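Local coordinates for putative oxidoreductase molybdopterin-binding subunit (Sulfolobus tokodaii, PDB 4ZOH), which probably serves as the catalytic subunit of a molybdenum hydroxylase of the xanthine dehydrogenase and aldehyde oxidase family, binding a pterin cytosine dinucleotide, at residues 166-170 against 181-185; 188-192 against 470-475; 420-426 against 552-558; 453-458 against 494-499; 508-513 against 535-541. All blocks are in the same frame, centred on the assembly; numbering follows the deposited sequence.

Contact 1 of 5, residues 166-170 against 181-185; sequences ETRGA and FYSST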
# COMPACT_ATOMS: atom_id res chain seq x y z
N GLU A 166 -9.74 6.86 -17.42
CA GLU A 166 -9.06 7.28 -16.17
C GLU A 166 -8.26 8.57 -16.45
O GLU A 166 -7.36 8.62 -17.34
CB GLU A 166 -8.07 6.21 -15.60
CG GLU A 166 -7.52 6.58 -14.21
CD GLU A 166 -6.11 6.08 -13.94
OE1 GLU A 166 -5.67 6.09 -12.76
OE2 GLU A 166 -5.38 5.66 -14.88
N THR A 167 -8.55 9.60 -15.66
CA THR A 167 -7.73 10.85 -15.63
C THR A 167 -6.32 10.61 -15.14
O THR A 167 -5.98 9.51 -14.76
CB THR A 167 -8.32 11.92 -14.75
OG1 THR A 167 -8.30 11.48 -13.39
CG2 THR A 167 -9.80 12.24 -15.14
N ARG A 168 -5.49 11.65 -15.28
CA ARG A 168 -4.19 11.71 -14.59
C ARG A 168 -4.45 11.44 -13.13
O ARG A 168 -5.61 11.51 -12.66
CB ARG A 168 -3.58 13.15 -14.75
CG ARG A 168 -3.22 13.45 -16.22
CD ARG A 168 -3.05 14.97 -16.46
NE ARG A 168 -4.21 15.69 -15.99
CZ ARG A 168 -4.24 16.99 -15.66
NH1 ARG A 168 -5.39 17.48 -15.21
NH2 ARG A 168 -3.15 17.76 -15.84
N GLY A 169 -3.38 11.21 -12.38
CA GLY A 169 -3.53 11.09 -10.91
C GLY A 169 -2.20 10.64 -10.40
O GLY A 169 -1.39 10.02 -11.15
N ALA A 170 -1.95 10.90 -9.13
CA ALA A 170 -0.63 10.61 -8.60
C ALA A 170 -0.65 10.58 -7.09
O ALA A 170 -1.60 11.11 -6.44
CB ALA A 170 0.40 11.63 -9.07
N PHE A 181 6.96 7.85 -6.00
CA PHE A 181 5.92 8.60 -6.77
C PHE A 181 5.13 7.64 -7.67
O PHE A 181 5.73 7.03 -8.59
CB PHE A 181 6.61 9.62 -7.74
CG PHE A 181 5.69 10.77 -8.15
CD1 PHE A 181 5.49 11.87 -7.33
CD2 PHE A 181 5.04 10.77 -9.39
CE1 PHE A 181 4.63 12.93 -7.70
CE2 PHE A 181 4.22 11.83 -9.78
CZ PHE A 181 4.01 12.91 -8.94
N TYR A 182 3.81 7.47 -7.41
CA TYR A 182 2.96 6.62 -8.27
C TYR A 182 2.21 7.57 -9.18
O TYR A 182 1.75 8.59 -8.72
CB TYR A 182 1.92 5.84 -7.49
CG TYR A 182 2.43 4.92 -6.40
CD1 TYR A 182 2.45 3.52 -6.60
CD2 TYR A 182 2.83 5.44 -5.16
CE1 TYR A 182 2.83 2.67 -5.57
CE2 TYR A 182 3.22 4.59 -4.14
CZ TYR A 182 3.22 3.23 -4.37
OH TYR A 182 3.65 2.44 -3.38
N SER A 183 2.05 7.22 -10.44
CA SER A 183 1.38 8.14 -11.31
C SER A 183 0.73 7.41 -12.45
O SER A 183 1.29 6.40 -12.99
CB SER A 183 2.39 9.19 -11.89
OG SER A 183 1.71 10.18 -12.68
N SER A 184 -0.40 7.96 -12.87
CA SER A 184 -1.06 7.48 -14.06
C SER A 184 -0.28 8.09 -15.21
O SER A 184 -0.57 9.18 -15.67
CB SER A 184 -2.56 7.86 -14.07
OG SER A 184 -3.20 7.32 -15.23
N THR A 185 0.79 7.43 -15.57
CA THR A 185 1.70 8.00 -16.54
C THR A 185 1.95 6.97 -17.66
O THR A 185 1.63 5.79 -17.45
CB THR A 185 3.05 8.39 -15.87
OG1 THR A 185 3.87 9.07 -16.80
CG2 THR A 185 3.80 7.18 -15.34
O HOH W 1 -0.73 11.86 -13.40
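Ala170 and Ser183 face each other as an antiparallel, non-hydrogen-bonded pair at the open end of the beta hairpin made by strands 170-174 and 179-183. Packing is tight here: Ala170 CA comes within 3.1 Å of Tyr182 O, a CA-H...O contact, while the Ala170 methyl meets the Phe181 ring at CZ (3.8 Å). Beyond the pair, Ser184 N donates a nearly straight bond to Gly169 O (2.9 Å, 170° at the hydrogen). Past this point the chains separate. Ser184 OG, anti to its own N (chi1 -177°), donates to Glu166 OE2 at 2.8 Å, arriving from above the carboxylate plane. Glu166 OE2 also accepts from Gly212 N, and Lys218 NZ reaches Ser184 OG; the Glu166 side chain lies about 8 Å from a bound iron-sulfur cluster. Replacing Glu166 with an alanine is likely to leave the Ser184 hydroxyl and Gly212 N without this shared acceptor. The looser flank is at Arg168, whose guanidinium turns away to Glu248 and Glu224, and a water bridges the two segments: it accepts from Gly169 N at 2.9 Å and donates at 3.0 Å to Ser183 OG, which is also hydrogen-bonded to Glu225 OE2.

Contact 2 of 5, residues 188-192 against 470-475; sequences AHYLR and GDTEII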
# COMPACT_ATOMS: atom_id res chain seq x y z
N ALA A 188 7.11 4.92 -16.29
CA ALA A 188 7.69 5.21 -14.95
C ALA A 188 9.15 5.82 -15.08
O ALA A 188 9.48 6.74 -14.39
CB ALA A 188 7.70 3.98 -14.08
N HIS A 189 9.95 5.33 -16.02
CA HIS A 189 11.35 5.66 -16.09
C HIS A 189 11.55 7.06 -16.61
O HIS A 189 12.41 7.78 -16.08
CB HIS A 189 12.08 4.61 -16.93
CG HIS A 189 11.68 3.20 -16.59
ND1 HIS A 189 12.22 2.52 -15.51
CD2 HIS A 189 10.80 2.34 -17.17
CE1 HIS A 189 11.68 1.30 -15.45
NE2 HIS A 189 10.83 1.17 -16.45
N TYR A 190 10.71 7.47 -17.56
CA TYR A 190 10.72 8.83 -18.10
C TYR A 190 10.19 9.88 -17.11
O TYR A 190 10.81 10.92 -16.90
CB TYR A 190 9.97 8.91 -19.44
CG TYR A 190 9.97 10.27 -20.06
CD1 TYR A 190 11.18 10.92 -20.40
CD2 TYR A 190 8.77 10.90 -20.35
CE1 TYR A 190 11.17 12.20 -20.97
CE2 TYR A 190 8.73 12.16 -20.92
CZ TYR A 190 9.93 12.79 -21.25
OH TYR A 190 9.82 14.03 -21.79
N LEU A 191 9.08 9.56 -16.43
CA LEU A 191 8.63 10.39 -15.33
C LEU A 191 9.74 10.49 -14.23
O LEU A 191 9.98 11.54 -13.69
CB LEU A 191 7.27 9.94 -14.78
CG LEU A 191 6.75 10.66 -13.54
CD1 LEU A 191 6.52 12.13 -14.02
CD2 LEU A 191 5.42 10.07 -13.12
N ARG A 192 10.42 9.41 -13.92
CA ARG A 192 11.47 9.55 -12.96
C ARG A 192 12.56 10.58 -13.41
O ARG A 192 12.97 11.44 -12.62
CB ARG A 192 12.13 8.22 -12.70
CG ARG A 192 13.12 8.33 -11.56
CD ARG A 192 13.87 7.04 -11.36
NE ARG A 192 15.14 7.41 -10.73
CZ ARG A 192 16.23 7.80 -11.41
NH1 ARG A 192 16.23 7.81 -12.76
NH2 ARG A 192 17.34 8.18 -10.73
N GLY A 470 6.93 -1.10 -15.13
CA GLY A 470 6.33 0.06 -14.48
C GLY A 470 6.80 0.33 -13.05
O GLY A 470 6.18 1.11 -12.36
N ASP A 471 7.91 -0.26 -12.65
CA ASP A 471 8.58 0.07 -11.39
C ASP A 471 10.05 0.30 -11.69
O ASP A 471 10.72 -0.58 -12.23
CB ASP A 471 8.42 -1.03 -10.34
CG ASP A 471 8.99 -0.68 -8.96
OD1 ASP A 471 9.74 0.31 -8.75
OD2 ASP A 471 8.70 -1.44 -8.03
N THR A 472 10.55 1.50 -11.36
CA THR A 472 11.96 1.86 -11.66
C THR A 472 12.89 0.98 -10.84
O THR A 472 14.13 0.93 -11.12
CB THR A 472 12.23 3.37 -11.40
OG1 THR A 472 11.99 3.63 -10.02
CG2 THR A 472 11.33 4.26 -12.23
N GLU A 473 12.35 0.23 -9.87
CA GLU A 473 13.25 -0.66 -9.09
C GLU A 473 13.39 -2.12 -9.56
O GLU A 473 14.24 -2.90 -9.02
CB GLU A 473 12.85 -0.68 -7.64
CG GLU A 473 13.33 0.57 -6.90
CD GLU A 473 13.45 0.40 -5.39
OE1 GLU A 473 13.58 -0.77 -4.90
OE2 GLU A 473 13.43 1.47 -4.71
N ILE A 474 12.56 -2.52 -10.52
CA ILE A 474 12.59 -3.94 -10.94
C ILE A 474 13.34 -4.09 -12.30
O ILE A 474 13.44 -5.21 -12.83
CB ILE A 474 11.19 -4.56 -11.01
CG1 ILE A 474 10.39 -3.88 -12.11
CG2 ILE A 474 10.47 -4.50 -9.66
CD1 ILE A 474 8.99 -4.42 -12.30
N ILE A 475 13.75 -2.96 -12.90
CA ILE A 475 14.52 -3.00 -14.16
C ILE A 475 15.48 -1.80 -14.21
O ILE A 475 15.18 -0.70 -13.66
CB ILE A 475 13.60 -3.10 -15.41
CG1 ILE A 475 14.39 -3.50 -16.70
CG2 ILE A 475 12.71 -1.88 -15.58
CD1 ILE A 475 13.54 -3.77 -17.93
O HOH W 2 8.87 -0.69 -17.30
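The first turn of helix 188-199 lies against the loop 470-475, with Ala188 CA 5.3 Å from Gly470 CA and His189 CA 5.9 Å from Thr472 CA. Thr472 is central to the contact. Its methyl CG2 is directed at the helix, where it meets Ala188 O and His189 ND1, the latter at 3.8 Å, and the aliphatic CD of Arg192 passes it at 3.9 Å. The torsion that aims this methyl (chi1 61°) places OG1 between the backbone N and the carbonyl carbon, and OG1 bonds to Val206 N of the adjoining strand. The His189 and Thr472 side chains run antiparallel, one beside the other, whereas Ile475 crosses the imidazole at about a right angle and brings its CG2 close to CE1 (3.3 Å). The loop owes its shape to a type I beta turn from Asp471 to Ile474, reinforced by an Asx turn in which Asp471 OD1 accepts from Glu473 N; the other oxygen of this carboxylate forms a salt bridge with Arg205. Helix and loop belong to two different molybdopterin-binding sequence ranges, and the contact joins parts of the chain nearly 280 residues apart. A water ties them further, lying in the imidazole plane 2.8 Å from His189 NE2 and accepting from Gly470 N. The arginine end leads on to the assembly: Arg192 NE and NH2 bond to the carbonyls of Ile204 and Glu202, and NH1 forms a salt bridge with Asp430 of the second subunit.

Contact 3 of 5, residues 420-426 against 552-558; sequences WEVARIS and LDTTAIY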
# COMPACT_ATOMS: atom_id res chain seq x y z
N TRP A 420 16.39 3.65 -27.47
CA TRP A 420 16.77 2.30 -27.02
C TRP A 420 15.59 1.75 -26.23
O TRP A 420 14.61 2.46 -25.99
CB TRP A 420 18.10 2.30 -26.19
CG TRP A 420 18.30 3.41 -25.24
CD1 TRP A 420 19.07 4.56 -25.45
CD2 TRP A 420 17.76 3.53 -23.90
NE1 TRP A 420 18.98 5.39 -24.34
CE2 TRP A 420 18.23 4.78 -23.37
CE3 TRP A 420 17.00 2.68 -23.08
CZ2 TRP A 420 17.89 5.23 -22.07
CZ3 TRP A 420 16.63 3.15 -21.78
CH2 TRP A 420 17.13 4.40 -21.27
N GLU A 421 15.67 0.49 -25.85
CA GLU A 421 14.64 0.01 -24.90
C GLU A 421 15.23 -1.13 -24.13
O GLU A 421 16.21 -1.73 -24.61
CB GLU A 421 13.26 -0.28 -25.58
CG GLU A 421 12.16 -0.65 -24.58
CD GLU A 421 12.02 0.45 -23.54
OE1 GLU A 421 11.32 1.46 -23.83
OE2 GLU A 421 12.67 0.29 -22.49
N VAL A 422 14.67 -1.47 -22.96
CA VAL A 422 15.32 -2.44 -22.08
C VAL A 422 14.45 -3.66 -21.81
O VAL A 422 13.23 -3.59 -21.83
CB VAL A 422 15.71 -1.70 -20.73
CG1 VAL A 422 16.60 -2.54 -19.86
CG2 VAL A 422 16.37 -0.33 -21.04
N ALA A 423 15.07 -4.80 -21.52
CA ALA A 423 14.32 -5.95 -21.05
C ALA A 423 15.23 -6.66 -20.07
O ALA A 423 16.46 -6.80 -20.39
CB ALA A 423 13.93 -6.89 -22.23
N ARG A 424 14.66 -7.12 -18.95
CA ARG A 424 15.40 -7.94 -18.01
C ARG A 424 14.69 -9.31 -17.95
O ARG A 424 13.48 -9.31 -17.88
CB ARG A 424 15.42 -7.24 -16.61
CG ARG A 424 15.66 -8.14 -15.42
CD ARG A 424 15.70 -7.39 -14.09
NE ARG A 424 15.92 -8.37 -13.00
CZ ARG A 424 15.19 -8.51 -11.90
NH1 ARG A 424 14.17 -7.71 -11.62
NH2 ARG A 424 15.52 -9.45 -11.04
N ILE A 425 15.43 -10.44 -17.95
CA ILE A 425 14.79 -11.72 -17.69
C ILE A 425 15.56 -12.41 -16.57
O ILE A 425 16.77 -12.44 -16.58
CB ILE A 425 14.61 -12.60 -18.99
CG1 ILE A 425 13.66 -13.75 -18.77
CG2 ILE A 425 15.95 -13.15 -19.47
CD1 ILE A 425 13.18 -14.40 -20.11
N SER A 426 14.86 -13.04 -15.64
CA SER A 426 15.55 -13.57 -14.49
C SER A 426 15.02 -14.93 -14.08
O SER A 426 13.80 -15.13 -14.07
CB SER A 426 15.33 -12.56 -13.36
OG SER A 426 15.87 -13.02 -12.18
N LEU A 552 21.61 -16.26 -13.62
CA LEU A 552 20.64 -16.37 -14.71
C LEU A 552 19.65 -15.19 -14.64
O LEU A 552 18.43 -15.35 -14.62
CB LEU A 552 19.89 -17.72 -14.58
CG LEU A 552 20.71 -19.01 -14.81
CD1 LEU A 552 19.80 -20.24 -14.60
CD2 LEU A 552 21.30 -19.01 -16.24
N ASP A 553 20.20 -14.00 -14.49
CA ASP A 553 19.41 -12.77 -14.48
C ASP A 553 20.11 -11.93 -15.52
O ASP A 553 21.26 -11.61 -15.36
CB ASP A 553 19.47 -12.09 -13.08
CG ASP A 553 18.43 -10.98 -12.90
OD1 ASP A 553 18.21 -10.13 -13.82
OD2 ASP A 553 17.75 -10.98 -11.86
N THR A 554 19.43 -11.57 -16.60
CA THR A 554 20.12 -10.86 -17.65
C THR A 554 19.33 -9.70 -18.21
O THR A 554 18.12 -9.75 -18.23
CB THR A 554 20.72 -11.81 -18.74
OG1 THR A 554 21.67 -11.05 -19.51
CG2 THR A 554 19.65 -12.40 -19.64
N THR A 555 20.02 -8.64 -18.59
CA THR A 555 19.39 -7.41 -19.05
C THR A 555 19.94 -7.08 -20.41
O THR A 555 21.15 -7.10 -20.62
CB THR A 555 19.63 -6.24 -18.04
OG1 THR A 555 18.98 -6.57 -16.80
CG2 THR A 555 19.06 -4.94 -18.54
N ALA A 556 19.07 -6.79 -21.36
CA ALA A 556 19.51 -6.44 -22.71
C ALA A 556 19.01 -5.05 -23.00
O ALA A 556 17.96 -4.65 -22.55
CB ALA A 556 18.95 -7.41 -23.73
N ILE A 557 19.78 -4.28 -23.73
CA ILE A 557 19.32 -2.96 -24.10
C ILE A 557 19.40 -3.10 -25.60
O ILE A 557 20.48 -3.47 -26.13
CB ILE A 557 20.25 -1.84 -23.57
CG1 ILE A 557 20.22 -1.75 -22.03
CG2 ILE A 557 19.91 -0.51 -24.26
CD1 ILE A 557 21.29 -0.82 -21.42
N TYR A 558 18.29 -2.82 -26.26
CA TYR A 558 18.24 -2.76 -27.71
C TYR A 558 18.34 -1.30 -28.15
O TYR A 558 17.40 -0.54 -28.02
CB TYR A 558 16.94 -3.46 -28.24
CG TYR A 558 16.79 -3.41 -29.75
CD1 TYR A 558 17.67 -4.16 -30.60
CD2 TYR A 558 15.80 -2.63 -30.35
CE1 TYR A 558 17.54 -4.11 -32.00
CE2 TYR A 558 15.69 -2.57 -31.75
CZ TYR A 558 16.56 -3.32 -32.55
OH TYR A 558 16.44 -3.28 -33.89
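Arg424 and Asp553 both hold CG anti to the backbone N (chi1 157° and -167°), and with the arginine chain extended from CG to NE this brings guanidinium and carboxylate together diagonally across the strand pair. The two planes are only 6° apart. Arg424 grips side-on, NE to Asp553 OD1 at 3.0 Å and NH2 to Asp553 OD2 at 2.8 Å, each oxygen using its syn lone pair. OD2 has a further donor, Ser426 OG at 2.8 Å, which comes from above the carboxylate plane and helps fix its rotation. Arg424 NH1 bonds to Ile474 O of its own chain and to Glu473 O of the second subunit. A leucine in place of Arg424 would probably leave the aspartate without its charge partner and those two carbonyls without this donor. Beneath these side chains runs a regular antiparallel ladder, its axes 4.6 Å apart, with Glu421-Tyr558, Ala423-Ala556 and Ile425-Thr554 as hydrogen-bonded pairs. On the Arg424 face, Val422 CG1 meets Thr555 CG2 at 3.7 Å; on the other, the CG2 methyls of Ile425 and Thr554 touch at 3.8 Å. Within this chain's mixed four-stranded sheet, 553-559 is an outermost strand and 420-427 lies between it and 433-437. Helix 486-512 packs on the face carrying Glu421, Thr554, Ala556 and Tyr558, while Glu476, Glu550 and Ser551 of the second subunit approach the face of Ser426, Thr555 and Ile557.

Contact 4 of 5, residues 453-458 against 494-499; sequences IAADVL and VLLASQ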
# COMPACT_ATOMS: atom_id res chain seq x y z
N ILE A 453 6.72 -13.87 -27.50
CA ILE A 453 8.13 -13.76 -27.93
C ILE A 453 9.08 -14.58 -27.04
O ILE A 453 9.84 -15.42 -27.55
CB ILE A 453 8.60 -12.30 -28.08
CG1 ILE A 453 7.86 -11.64 -29.24
CG2 ILE A 453 10.11 -12.20 -28.32
CD1 ILE A 453 7.94 -10.10 -29.20
N ALA A 454 9.04 -14.37 -25.72
CA ALA A 454 10.01 -15.01 -24.85
C ALA A 454 9.75 -16.53 -24.81
O ALA A 454 10.69 -17.29 -24.73
CB ALA A 454 9.99 -14.43 -23.43
N ALA A 455 8.49 -16.95 -24.82
CA ALA A 455 8.18 -18.37 -24.80
C ALA A 455 8.68 -19.09 -26.11
O ALA A 455 9.22 -20.18 -26.02
CB ALA A 455 6.69 -18.61 -24.54
N ASP A 456 8.54 -18.45 -27.27
CA ASP A 456 9.12 -18.99 -28.53
C ASP A 456 10.62 -19.15 -28.44
O ASP A 456 11.11 -20.24 -28.75
CB ASP A 456 8.72 -18.16 -29.77
CG ASP A 456 7.27 -18.44 -30.23
OD1 ASP A 456 6.51 -19.18 -29.57
OD2 ASP A 456 6.86 -17.93 -31.28
N VAL A 457 11.33 -18.11 -27.97
CA VAL A 457 12.79 -18.19 -27.81
C VAL A 457 13.21 -19.31 -26.84
O VAL A 457 14.12 -20.08 -27.11
CB VAL A 457 13.42 -16.83 -27.40
CG1 VAL A 457 14.90 -16.95 -27.17
CG2 VAL A 457 13.15 -15.76 -28.43
N LEU A 458 12.57 -19.38 -25.69
CA LEU A 458 12.96 -20.39 -24.67
C LEU A 458 12.36 -21.78 -24.93
O LEU A 458 12.83 -22.78 -24.35
CB LEU A 458 12.63 -19.90 -23.22
CG LEU A 458 13.34 -18.54 -22.97
CD1 LEU A 458 12.74 -17.78 -21.76
CD2 LEU A 458 14.82 -18.79 -22.82
N VAL A 494 13.17 -7.68 -25.66
CA VAL A 494 12.71 -8.97 -25.07
C VAL A 494 13.39 -10.18 -25.78
O VAL A 494 13.87 -11.14 -25.16
CB VAL A 494 11.14 -9.02 -25.06
CG1 VAL A 494 10.58 -10.45 -24.89
CG2 VAL A 494 10.53 -8.06 -23.99
N LEU A 495 13.48 -10.10 -27.11
CA LEU A 495 14.06 -11.15 -27.92
C LEU A 495 15.57 -11.32 -27.58
O LEU A 495 16.03 -12.44 -27.30
CB LEU A 495 13.81 -10.74 -29.38
CG LEU A 495 13.57 -11.65 -30.55
CD1 LEU A 495 12.91 -12.95 -30.19
CD2 LEU A 495 12.73 -10.86 -31.54
N LEU A 496 16.32 -10.21 -27.52
CA LEU A 496 17.72 -10.25 -27.09
C LEU A 496 17.93 -10.85 -25.69
O LEU A 496 18.84 -11.69 -25.49
CB LEU A 496 18.33 -8.83 -27.14
CG LEU A 496 18.49 -8.15 -28.52
CD1 LEU A 496 19.04 -6.74 -28.34
CD2 LEU A 496 19.42 -8.99 -29.44
N ALA A 497 17.08 -10.47 -24.72
CA ALA A 497 17.34 -10.91 -23.36
C ALA A 497 17.04 -12.36 -23.26
O ALA A 497 17.76 -13.10 -22.59
CB ALA A 497 16.50 -10.15 -22.36
N SER A 498 15.94 -12.78 -23.91
CA SER A 498 15.56 -14.21 -23.87
C SER A 498 16.66 -15.06 -24.52
O SER A 498 16.99 -16.11 -24.02
CB SER A 498 14.24 -14.41 -24.62
OG SER A 498 13.23 -13.67 -23.98
N GLN A 499 17.22 -14.56 -25.64
CA GLN A 499 18.29 -15.26 -26.38
C GLN A 499 19.53 -15.40 -25.47
O GLN A 499 20.04 -16.53 -25.31
CB GLN A 499 18.60 -14.55 -27.73
CG GLN A 499 19.64 -15.31 -28.63
CD GLN A 499 19.22 -16.78 -28.91
OE1 GLN A 499 18.08 -17.05 -29.31
NE2 GLN A 499 20.12 -17.72 -28.62
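Leu495 CD1 is wedged between two branched side chains of the facing helix, 3.4 Å from Ile453 CG2 and 3.3 Å from Val457 CG2. Both distances are shorter than ordinary carbon contacts, and the leucine torsions lie off the usual staggered values (chi1 -147°, chi2 30°), consistent with tight packing. One residue earlier, Val494 CG1 meets the same Ile453 CG2 at 3.9 Å. Val457 uses its other branch as well: CG1 lies over Ser498 CB at 3.7 Å and also touches Gln499 N and OE1. Ser498 CB points toward the facing helix, and Ser498 OG lies 3.4 Å from Ala454 CB. This hydroxyl is satisfied within its own helix by donating to Val494 O (2.9 Å), which also accepts from Ser498 N on the opposite face of its carbonyl plane; a polar atom can therefore sit among methyl groups. The small Ala454 and Ser498 mark the closest backbone approach, 5.7 Å between their CA atoms, and the helix axes pass 9.0 Å apart at -31°. Further out, both helices rest on a four-stranded sheet: Val494 and Ser498 on Ala423 and Ile425 of strand 420-427, Ala454 and Leu458 on Ile465 of strand 465-468. The two helices pack on one face of the sheet, an alpha/beta arrangement in which helix 446-458 is the connection of a beta-alpha-beta crossover between the parallel strands 433-437 and 465-468.

Contact 5 of 5, residues 508-513 against 535-541; sequences IGAKIL and KVTFNEI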
# COMPACT_ATOMS: atom_id res chain seq x y z
N ILE A 508 25.81 -23.70 -19.46
CA ILE A 508 25.75 -24.39 -18.16
C ILE A 508 25.42 -25.89 -18.39
O ILE A 508 26.06 -26.78 -17.80
CB ILE A 508 24.82 -23.67 -17.15
CG1 ILE A 508 25.42 -22.29 -16.83
CG2 ILE A 508 24.67 -24.44 -15.84
CD1 ILE A 508 24.41 -21.21 -16.57
N GLY A 509 24.44 -26.14 -19.27
CA GLY A 509 24.06 -27.49 -19.70
C GLY A 509 25.26 -28.23 -20.31
O GLY A 509 25.50 -29.38 -19.97
N ALA A 510 26.00 -27.54 -21.17
CA ALA A 510 27.22 -28.05 -21.82
C ALA A 510 28.28 -28.39 -20.76
O ALA A 510 28.71 -29.54 -20.68
CB ALA A 510 27.77 -27.05 -22.83
N LYS A 511 28.64 -27.40 -19.92
CA LYS A 511 29.47 -27.64 -18.73
C LYS A 511 29.07 -28.87 -17.91
O LYS A 511 29.93 -29.71 -17.65
CB LYS A 511 29.54 -26.43 -17.82
CG LYS A 511 30.73 -25.54 -18.03
CD LYS A 511 31.09 -24.86 -16.73
CE LYS A 511 31.38 -23.38 -16.96
NZ LYS A 511 32.29 -22.82 -15.92
N ILE A 512 27.79 -29.01 -17.56
CA ILE A 512 27.30 -30.18 -16.82
C ILE A 512 27.47 -31.53 -17.59
O ILE A 512 27.66 -32.59 -16.98
CB ILE A 512 25.84 -29.97 -16.35
CG1 ILE A 512 25.73 -28.73 -15.45
CG2 ILE A 512 25.27 -31.22 -15.65
CD1 ILE A 512 24.30 -28.23 -15.25
N LEU A 513 27.44 -31.47 -18.92
CA LEU A 513 27.53 -32.65 -19.81
C LEU A 513 28.94 -32.88 -20.44
O LEU A 513 29.11 -33.71 -21.34
CB LEU A 513 26.49 -32.49 -20.93
CG LEU A 513 25.01 -32.65 -20.67
CD1 LEU A 513 24.25 -32.47 -21.96
CD2 LEU A 513 24.68 -33.99 -20.05
N LYS A 535 21.15 -36.17 -20.74
CA LYS A 535 20.24 -35.05 -20.71
C LYS A 535 20.28 -34.39 -19.33
O LYS A 535 20.27 -35.08 -18.32
CB LYS A 535 18.84 -35.59 -20.98
CG LYS A 535 17.78 -34.58 -21.37
CD LYS A 535 16.38 -35.16 -21.19
CE LYS A 535 15.39 -34.42 -22.08
NZ LYS A 535 14.03 -34.69 -21.54
N VAL A 536 20.32 -33.06 -19.29
CA VAL A 536 20.08 -32.34 -18.02
C VAL A 536 18.83 -31.45 -18.16
O VAL A 536 18.73 -30.70 -19.12
CB VAL A 536 21.37 -31.63 -17.47
CG1 VAL A 536 22.06 -30.78 -18.53
CG2 VAL A 536 21.10 -30.88 -16.17
N THR A 537 17.88 -31.61 -17.24
CA THR A 537 16.64 -30.83 -17.25
C THR A 537 16.84 -29.31 -16.99
O THR A 537 17.90 -28.89 -16.46
CB THR A 537 15.64 -31.32 -16.22
OG1 THR A 537 16.20 -31.14 -14.91
CG2 THR A 537 15.23 -32.82 -16.46
N PHE A 538 15.83 -28.52 -17.38
CA PHE A 538 15.80 -27.05 -17.13
C PHE A 538 16.08 -26.75 -15.64
O PHE A 538 17.04 -26.05 -15.33
CB PHE A 538 14.45 -26.45 -17.56
CG PHE A 538 14.27 -25.00 -17.15
CD1 PHE A 538 14.82 -23.98 -17.93
CD2 PHE A 538 13.54 -24.66 -15.99
CE1 PHE A 538 14.64 -22.64 -17.54
CE2 PHE A 538 13.36 -23.32 -15.61
CZ PHE A 538 13.93 -22.31 -16.37
N ASN A 539 15.29 -27.35 -14.75
CA ASN A 539 15.45 -27.15 -13.34
C ASN A 539 16.85 -27.55 -12.78
O ASN A 539 17.40 -26.82 -11.93
CB ASN A 539 14.30 -27.80 -12.55
CG ASN A 539 12.97 -27.06 -12.74
OD1 ASN A 539 12.14 -27.41 -13.61
ND2 ASN A 539 12.76 -26.03 -11.92
N GLU A 540 17.43 -28.64 -13.29
CA GLU A 540 18.80 -29.03 -12.90
C GLU A 540 19.83 -28.04 -13.41
O GLU A 540 20.77 -27.73 -12.70
CB GLU A 540 19.20 -30.47 -13.35
CG GLU A 540 18.62 -31.63 -12.55
CD GLU A 540 18.33 -32.84 -13.47
OE1 GLU A 540 18.88 -32.95 -14.61
OE2 GLU A 540 17.51 -33.70 -13.05
N ILE A 541 19.66 -27.52 -14.62
CA ILE A 541 20.58 -26.49 -15.10
C ILE A 541 20.60 -25.25 -14.15
O ILE A 541 21.68 -24.68 -13.83
CB ILE A 541 20.27 -26.08 -16.57
CG1 ILE A 541 20.66 -27.21 -17.58
CG2 ILE A 541 20.98 -24.79 -16.96
CD1 ILE A 541 20.15 -26.96 -18.99
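Ile508 and Ile541 cross obliquely, their CG2 methyls 3.9 Å apart, and Ile508 CG2 also touches Ile541 O at 3.6 Å. One turn further along helix 486-512, Ile512 extends CD1 over the backbone of Ile541, reaching its CA at 4.1 Å. Between these two isoleucines Gly509 has no side chain, and Ile541 CD1 comes down onto its bare CA (4.0 Å). Val536 packs on the same helix with both methyls. CG2, anti to the backbone N, faces Ile512 CG2 at 4.2 Å; CG1 lies by Gly509 and by Leu513 CG, the latter at 4.1 Å. The contact thus packs the end of the long helix 486-512 on a strand-to-helix junction, where strand 535-536 gives way to helix 538-547. A capping box shapes that junction: Thr537 OG1 at the N-cap accepts from Glu540 N at 3.2 Å, and Glu540 OE1 accepts in return from Thr537 N at 3.1 Å, arriving out of the carboxylate plane. Leu505 of the same long helix also packs on Ile541, and Ala545 packs on Ile508. Toward solvent, Lys535 directs its side chain away from the helix end, and its backbone N is the nearest of its atoms to Leu513 CD2.

Contact 1 closes before contact 2 opens, and the two are joined where Leu191 of helix 188-199 packs on Phe181, Ser183 and Thr185. Contact 2 then spans to the second molybdopterin-binding sequence range, reaching contact 3 about 14 Å away between centres through Ile474 and Ile475. Contacts 4 and 5 are nested in the loop closed by 420-426 and 552-558 and share helix 486-512, with centres 19 Å apart. Contact 4 lies on the sheet of contact 3, with centres about 10 Å apart. Contacts 1, 3 and 4 each have a side chain within about 9 Å of a cofactor, contacts 2 and 3 meet the second subunit, and contact 5 lies far out, about 45 Å from the chain centre.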